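Local coordinates for nitrate transport protein (Xanthomonas axonopodis pv. citri, PDB 3KSX), which probably serves as the periplasmic substrate-binding protein of an alkanesulfonate transporter, capturing organic sulfonates and here holding the buffer molecule MOPS, at residues Ala85-Pro90 and Gln288-Leu293; Gln282-Gln287 and Val304-Ala309. One frame throughout, in Å; residues are numbered along the deposited sequence.

Contact 1 (Ala85-Pro90 and Gln288-Leu293); sequences AGDIPP and QATADL
The hydroxyl OG1 of T290 lies within bonding range of two acceptors: the backbone carbonyl of A286, one turn earlier in its helix, and a water that joins it to D87. Its single hydrogen can serve only one of them at a time. The water lies 2.7 Å from T290 OG1 and donates a proton to D87 OD2 at 2.6 Å. Without it there would be no polar link, since D87 OD2 and T290 OG1 stand 4.4 Å apart, too far for a direct bond.

Beside this polar bridge runs a small apolar one. I88 CD1 meets T290 CG2 at 3.4 Å, tighter than ordinary van der Waals contact between carbons, and the two side chains cross at about a right angle. T290 divides its labour by its first torsion, -59°, which sets OG1 beside the backbone N and leaves the methyl anti to it, directed at the isoleucine. The CB of I88 does not aim at the helix; the turn at chi2 brings CD1 over to it.

On the helix itself Q288 NE2 bonds D292 OD1 at 2.8 Å, with an N-H...O angle of 154°, arriving 39° above the carboxylate plane. The same OD1 forms a salt bridge with R303, so two donors steady one carboxylate oxygen.

G86, in the region of strand 82-86, gives its N to a MOPS oxygen; the strand belongs to one of the two mixed sheets of a type II periplasmic binding protein. Helix 141-152, which follows strand 133-136 of the other sheet, comes up alongside: its N144 touches both D87 and I88, and its L147 and R148 touch L293, so that helix 281-296 and residues D87 and I88 both lie against it.

Contact 2 (Gln282-Gln287 and Val304-Ala309); sequences QVIKAQ and VLVAPA
The amide of Q287 is the flat group that counts here, yet V306 is met by the aliphatic part of the chain beneath it. Q287 CG rests against both methyls of the valine, 3.7 Å from V306 CG2 and 3.8 Å from V306 CG1, the side chains crossing at about a right angle. At the amide's nitrogen end, NE2 is engaged by two groups, the backbone carbonyl of D87 and the hydroxyl of Y102, which should fix the rotation of the group, while L91, T210 and F213 pack around the side chain. The route is set by the torsions: CG stands anti to the backbone N (chi1 -176°), and a bend at chi2 of 66° then turns the amide away from V306.

This is a helix met by its own returning chain. After helix 281-296 the polypeptide doubles back past it, and the turn at 307-309 is 3-10, with A309 N bonded to V306 O at 2.9 Å. A309 then pairs through its backbone with Y102 on strand 100-106, an outermost strand of the sheet in this binding-protein domain, and V306 packs on the same tyrosine.

One turn back along the helix, I284 extends the apolar surface. Its CG2 approaches V306 CG1 at 4.1 Å, and lies 4.3 Å from A307 CA, a looser fit than that of the glutamine. V306 thus serves both helix residues with CG1, and brings CG2 to within 3.9 Å of the carbonyl carbon C of Q287. Farther out, I284 also touches L279 and V310.

Contacts 1 and 2 have centres about 8 Å apart and draw on consecutive parts of helix 281-296, with Q287 and Q288 at the junction. Two bonds of equal length connect them, running in opposite senses: Q287 NE2 of contact 2 to D87 O of contact 1 at 2.8 Å, and Q288 OE1 of contact 1 to V306 N of contact 2, also at 2.8 Å. Each contact therefore supplies a backbone partner to a glutamine of the other. Contact 1 is the one beside the ligand, with the I88 side chain about 6 Å from MOPS. The centre of contact 2 lies about 17 Å from that of the chain, against about 12 Å for contact 1; it joins helix 281-296 to the chain that follows it.

Contact 1 (Ala85-Pro90 and Gln288-Leu293)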
loop_
_atom_site.group_PDB
_atom_site.type_symbol
_atom_site.label_atom_id
_atom_site.label_comp_id
_atom_site.label_asym_id
_atom_site.label_seq_id
_atom_site.Cartn_x
_atom_site.Cartn_y
_atom_site.Cartn_z
ATOM N N ALA A 85 1.647 4.408 2.455
ATOM C CA ALA A 85 0.774 4.000 1.342
ATOM C C ALA A 85 1.618 3.373 0.264
ATOM O O ALA A 85 2.867 3.466 0.309
ATOM C CB ALA A 85 0.103 5.207 0.791
ATOM N N GLY A 86 0.929 2.818 -0.738
ATOM C CA GLY A 86 1.513 2.295 -2.015
ATOM C C GLY A 86 2.217 3.368 -2.858
ATOM O O GLY A 86 2.231 4.527 -2.530
ATOM N N ASP A 87 2.738 2.984 -4.011
ATOM C CA ASP A 87 3.478 3.921 -4.824
ATOM C C ASP A 87 2.494 4.852 -5.593
ATOM O O ASP A 87 2.747 6.047 -5.846
ATOM C CB ASP A 87 4.374 3.168 -5.784
ATOM C CG ASP A 87 3.671 2.248 -6.739
ATOM O OD1 ASP A 87 2.621 1.611 -6.470
ATOM O OD2 ASP A 87 4.263 2.042 -7.854
ATOM N N ILE A 88 1.307 4.332 -5.896
ATOM C CA ILE A 88 0.297 5.099 -6.687
ATOM C C ILE A 88 -0.511 6.181 -5.977
ATOM O O ILE A 88 -0.760 7.273 -6.615
ATOM C CB ILE A 88 -0.679 4.137 -7.494
ATOM C CG1 ILE A 88 0.117 3.039 -8.245
ATOM C CG2 ILE A 88 -1.701 4.928 -8.400
ATOM C CD1 ILE A 88 1.240 3.629 -9.192
ATOM N N PRO A 89 -0.907 5.944 -4.698
ATOM C CA PRO A 89 -1.732 6.984 -4.040
ATOM C C PRO A 89 -1.119 8.414 -4.063
ATOM O O PRO A 89 -1.827 9.384 -4.445
ATOM C CB PRO A 89 -1.940 6.464 -2.641
ATOM C CG PRO A 89 -2.020 4.876 -2.867
ATOM C CD PRO A 89 -0.880 4.696 -3.907
ATOM N N PRO A 90 0.183 8.554 -3.745
ATOM C CA PRO A 90 0.735 9.887 -3.778
ATOM C C PRO A 90 0.767 10.529 -5.144
ATOM O O PRO A 90 0.710 11.749 -5.227
ATOM C CB PRO A 90 2.151 9.753 -3.198
ATOM C CG PRO A 90 2.460 8.271 -3.181
ATOM C CD PRO A 90 1.117 7.547 -3.198
ATOM N N GLN A 288 9.058 8.463 -10.758
ATOM C CA GLN A 288 8.711 9.339 -11.898
ATOM C C GLN A 288 8.283 8.580 -13.182
ATOM O O GLN A 288 7.387 9.009 -13.949
ATOM C CB GLN A 288 9.976 10.159 -12.238
ATOM C CG GLN A 288 9.721 11.303 -13.268
ATOM C CD GLN A 288 8.620 12.228 -12.863
ATOM O OE1 GLN A 288 8.738 12.925 -11.841
ATOM N NE2 GLN A 288 7.531 12.280 -13.658
ATOM N N ALA A 289 8.925 7.440 -13.453
ATOM C CA ALA A 289 8.561 6.624 -14.622
ATOM C C ALA A 289 7.089 6.153 -14.524
ATOM O O ALA A 289 6.357 6.185 -15.532
ATOM C CB ALA A 289 9.510 5.458 -14.733
ATOM N N THR A 290 6.637 5.809 -13.302
ATOM C CA THR A 290 5.256 5.405 -13.095
ATOM C C THR A 290 4.343 6.613 -13.336
ATOM O O THR A 290 3.377 6.480 -14.003
ATOM C CB THR A 290 5.075 4.847 -11.683
ATOM O OG1 THR A 290 5.958 3.713 -11.508
ATOM C CG2 THR A 290 3.634 4.465 -11.447
ATOM N N ALA A 291 4.723 7.795 -12.852
ATOM C CA ALA A 291 3.938 9.022 -13.065
ATOM C C ALA A 291 3.825 9.223 -14.606
ATOM O O ALA A 291 2.754 9.577 -15.137
ATOM C CB ALA A 291 4.739 10.216 -12.389
ATOM N N ASP A 292 4.945 9.058 -15.302
ATOM C CA ASP A 292 4.949 9.263 -16.786
ATOM C C ASP A 292 4.031 8.291 -17.524
ATOM O O ASP A 292 3.256 8.671 -18.473
ATOM C CB ASP A 292 6.379 9.148 -17.345
ATOM C CG ASP A 292 7.342 10.269 -16.816
ATOM O OD1 ASP A 292 6.911 11.294 -16.223
ATOM O OD2 ASP A 292 8.556 10.048 -16.993
ATOM N N LEU A 293 4.089 7.028 -17.078
ATOM C CA LEU A 293 3.218 5.957 -17.597
ATOM C C LEU A 293 1.746 6.258 -17.385
ATOM O O LEU A 293 0.964 6.094 -18.307
ATOM C CB LEU A 293 3.579 4.592 -16.973
ATOM C CG LEU A 293 2.765 3.334 -17.319
ATOM C CD1 LEU A 293 2.798 3.099 -18.797
ATOM C CD2 LEU A 293 3.375 2.143 -16.568
HETATM O O HOH W 1 6.107 3.613 -8.842
#

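Contact 2 (Gln282-Gln287 and Val304-Ala309)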
loop_
_atom_site.group_PDB
_atom_site.type_symbol
_atom_site.label_atom_id
_atom_site.label_comp_id
_atom_site.label_asym_id
_atom_site.label_seq_id
_atom_site.Cartn_x
_atom_site.Cartn_y
_atom_site.Cartn_z
ATOM N N GLN A 282 17.425 5.645 -7.707
ATOM C CA GLN A 282 16.727 4.745 -8.601
ATOM C C GLN A 282 15.243 4.632 -8.234
ATOM O O GLN A 282 14.427 4.523 -9.118
ATOM C CB GLN A 282 17.394 3.347 -8.629
ATOM C CG GLN A 282 18.783 3.310 -9.292
ATOM C CD GLN A 282 18.808 4.019 -10.630
ATOM O OE1 GLN A 282 19.545 4.994 -10.802
ATOM N NE2 GLN A 282 17.998 3.566 -11.568
ATOM N N VAL A 283 14.898 4.647 -6.955
ATOM C CA VAL A 283 13.521 4.609 -6.499
ATOM C C VAL A 283 12.755 5.867 -6.978
ATOM O O VAL A 283 11.635 5.785 -7.577
ATOM C CB VAL A 283 13.481 4.420 -4.953
ATOM C CG1 VAL A 283 12.176 4.823 -4.452
ATOM C CG2 VAL A 283 13.905 2.907 -4.480
ATOM N N ILE A 284 13.398 7.052 -6.814
ATOM C CA ILE A 284 12.784 8.315 -7.293
ATOM C C ILE A 284 12.522 8.257 -8.800
ATOM O O ILE A 284 11.414 8.546 -9.299
ATOM C CB ILE A 284 13.624 9.514 -6.876
ATOM C CG1 ILE A 284 13.671 9.620 -5.335
ATOM C CG2 ILE A 284 12.945 10.817 -7.482
ATOM C CD1 ILE A 284 14.900 10.400 -4.878
ATOM N N LYS A 285 13.521 7.889 -9.551
ATOM C CA LYS A 285 13.372 7.669 -11.009
ATOM C C LYS A 285 12.243 6.685 -11.326
ATOM O O LYS A 285 11.460 6.945 -12.283
ATOM C CB LYS A 285 14.750 7.206 -11.611
ATOM C CG LYS A 285 15.791 8.379 -11.625
ATOM C CD LYS A 285 17.186 8.010 -12.130
ATOM C CE LYS A 285 17.236 7.677 -13.581
ATOM N NZ LYS A 285 17.214 8.904 -14.424
ATOM N N ALA A 286 12.175 5.564 -10.580
ATOM C CA ALA A 286 11.118 4.530 -10.806
ATOM C C ALA A 286 9.728 5.152 -10.610
ATOM O O ALA A 286 8.832 5.018 -11.458
ATOM C CB ALA A 286 11.367 3.274 -9.866
ATOM N N GLN A 287 9.631 5.967 -9.551
ATOM C CA GLN A 287 8.432 6.653 -9.191
ATOM C C GLN A 287 8.091 7.669 -10.270
ATOM O O GLN A 287 6.970 7.714 -10.726
ATOM C CB GLN A 287 8.581 7.310 -7.800
ATOM C CG GLN A 287 7.256 8.016 -7.268
ATOM C CD GLN A 287 6.124 7.034 -6.991
ATOM O OE1 GLN A 287 6.275 5.804 -7.158
ATOM N NE2 GLN A 287 5.011 7.550 -6.465
ATOM N N VAL A 304 2.985 14.442 -13.411
ATOM C CA VAL A 304 3.316 14.722 -12.019
ATOM C C VAL A 304 4.825 14.749 -11.969
ATOM O O VAL A 304 5.449 13.887 -12.555
ATOM C CB VAL A 304 2.797 13.623 -11.060
ATOM C CG1 VAL A 304 3.521 13.711 -9.688
ATOM C CG2 VAL A 304 1.268 13.750 -10.911
ATOM N N LEU A 305 5.387 15.705 -11.255
ATOM C CA LEU A 305 6.856 15.769 -10.999
ATOM C C LEU A 305 7.156 15.303 -9.607
ATOM O O LEU A 305 6.798 15.945 -8.589
ATOM C CB LEU A 305 7.397 17.177 -11.248
ATOM C CG LEU A 305 7.212 17.473 -12.738
ATOM C CD1 LEU A 305 7.221 19.015 -12.931
ATOM C CD2 LEU A 305 8.278 16.751 -13.544
ATOM N N VAL A 306 7.823 14.170 -9.551
ATOM C CA VAL A 306 8.079 13.551 -8.237
ATOM C C VAL A 306 9.229 14.215 -7.444
ATOM O O VAL A 306 9.118 14.409 -6.202
ATOM C CB VAL A 306 8.407 12.025 -8.449
ATOM C CG1 VAL A 306 8.929 11.446 -7.120
ATOM C CG2 VAL A 306 7.170 11.256 -9.021
ATOM N N ALA A 307 10.362 14.485 -8.125
ATOM C CA ALA A 307 11.573 14.912 -7.447
ATOM C C ALA A 307 11.353 16.133 -6.527
ATOM O O ALA A 307 11.905 16.202 -5.428
ATOM C CB ALA A 307 12.742 15.174 -8.496
ATOM N N PRO A 308 10.537 17.137 -6.958
ATOM C CA PRO A 308 10.502 18.243 -5.948
ATOM C C PRO A 308 9.737 17.956 -4.652
ATOM O O PRO A 308 9.761 18.791 -3.741
ATOM C CB PRO A 308 9.796 19.373 -6.661
ATOM C CG PRO A 308 9.746 18.988 -8.157
ATOM C CD PRO A 308 9.972 17.524 -8.279
ATOM N N ALA A 309 9.011 16.832 -4.615
ATOM C CA ALA A 309 8.301 16.361 -3.438
ATOM C C ALA A 309 9.159 15.426 -2.588
ATOM O O ALA A 309 8.669 14.918 -1.603
ATOM C CB ALA A 309 6.977 15.706 -3.844
#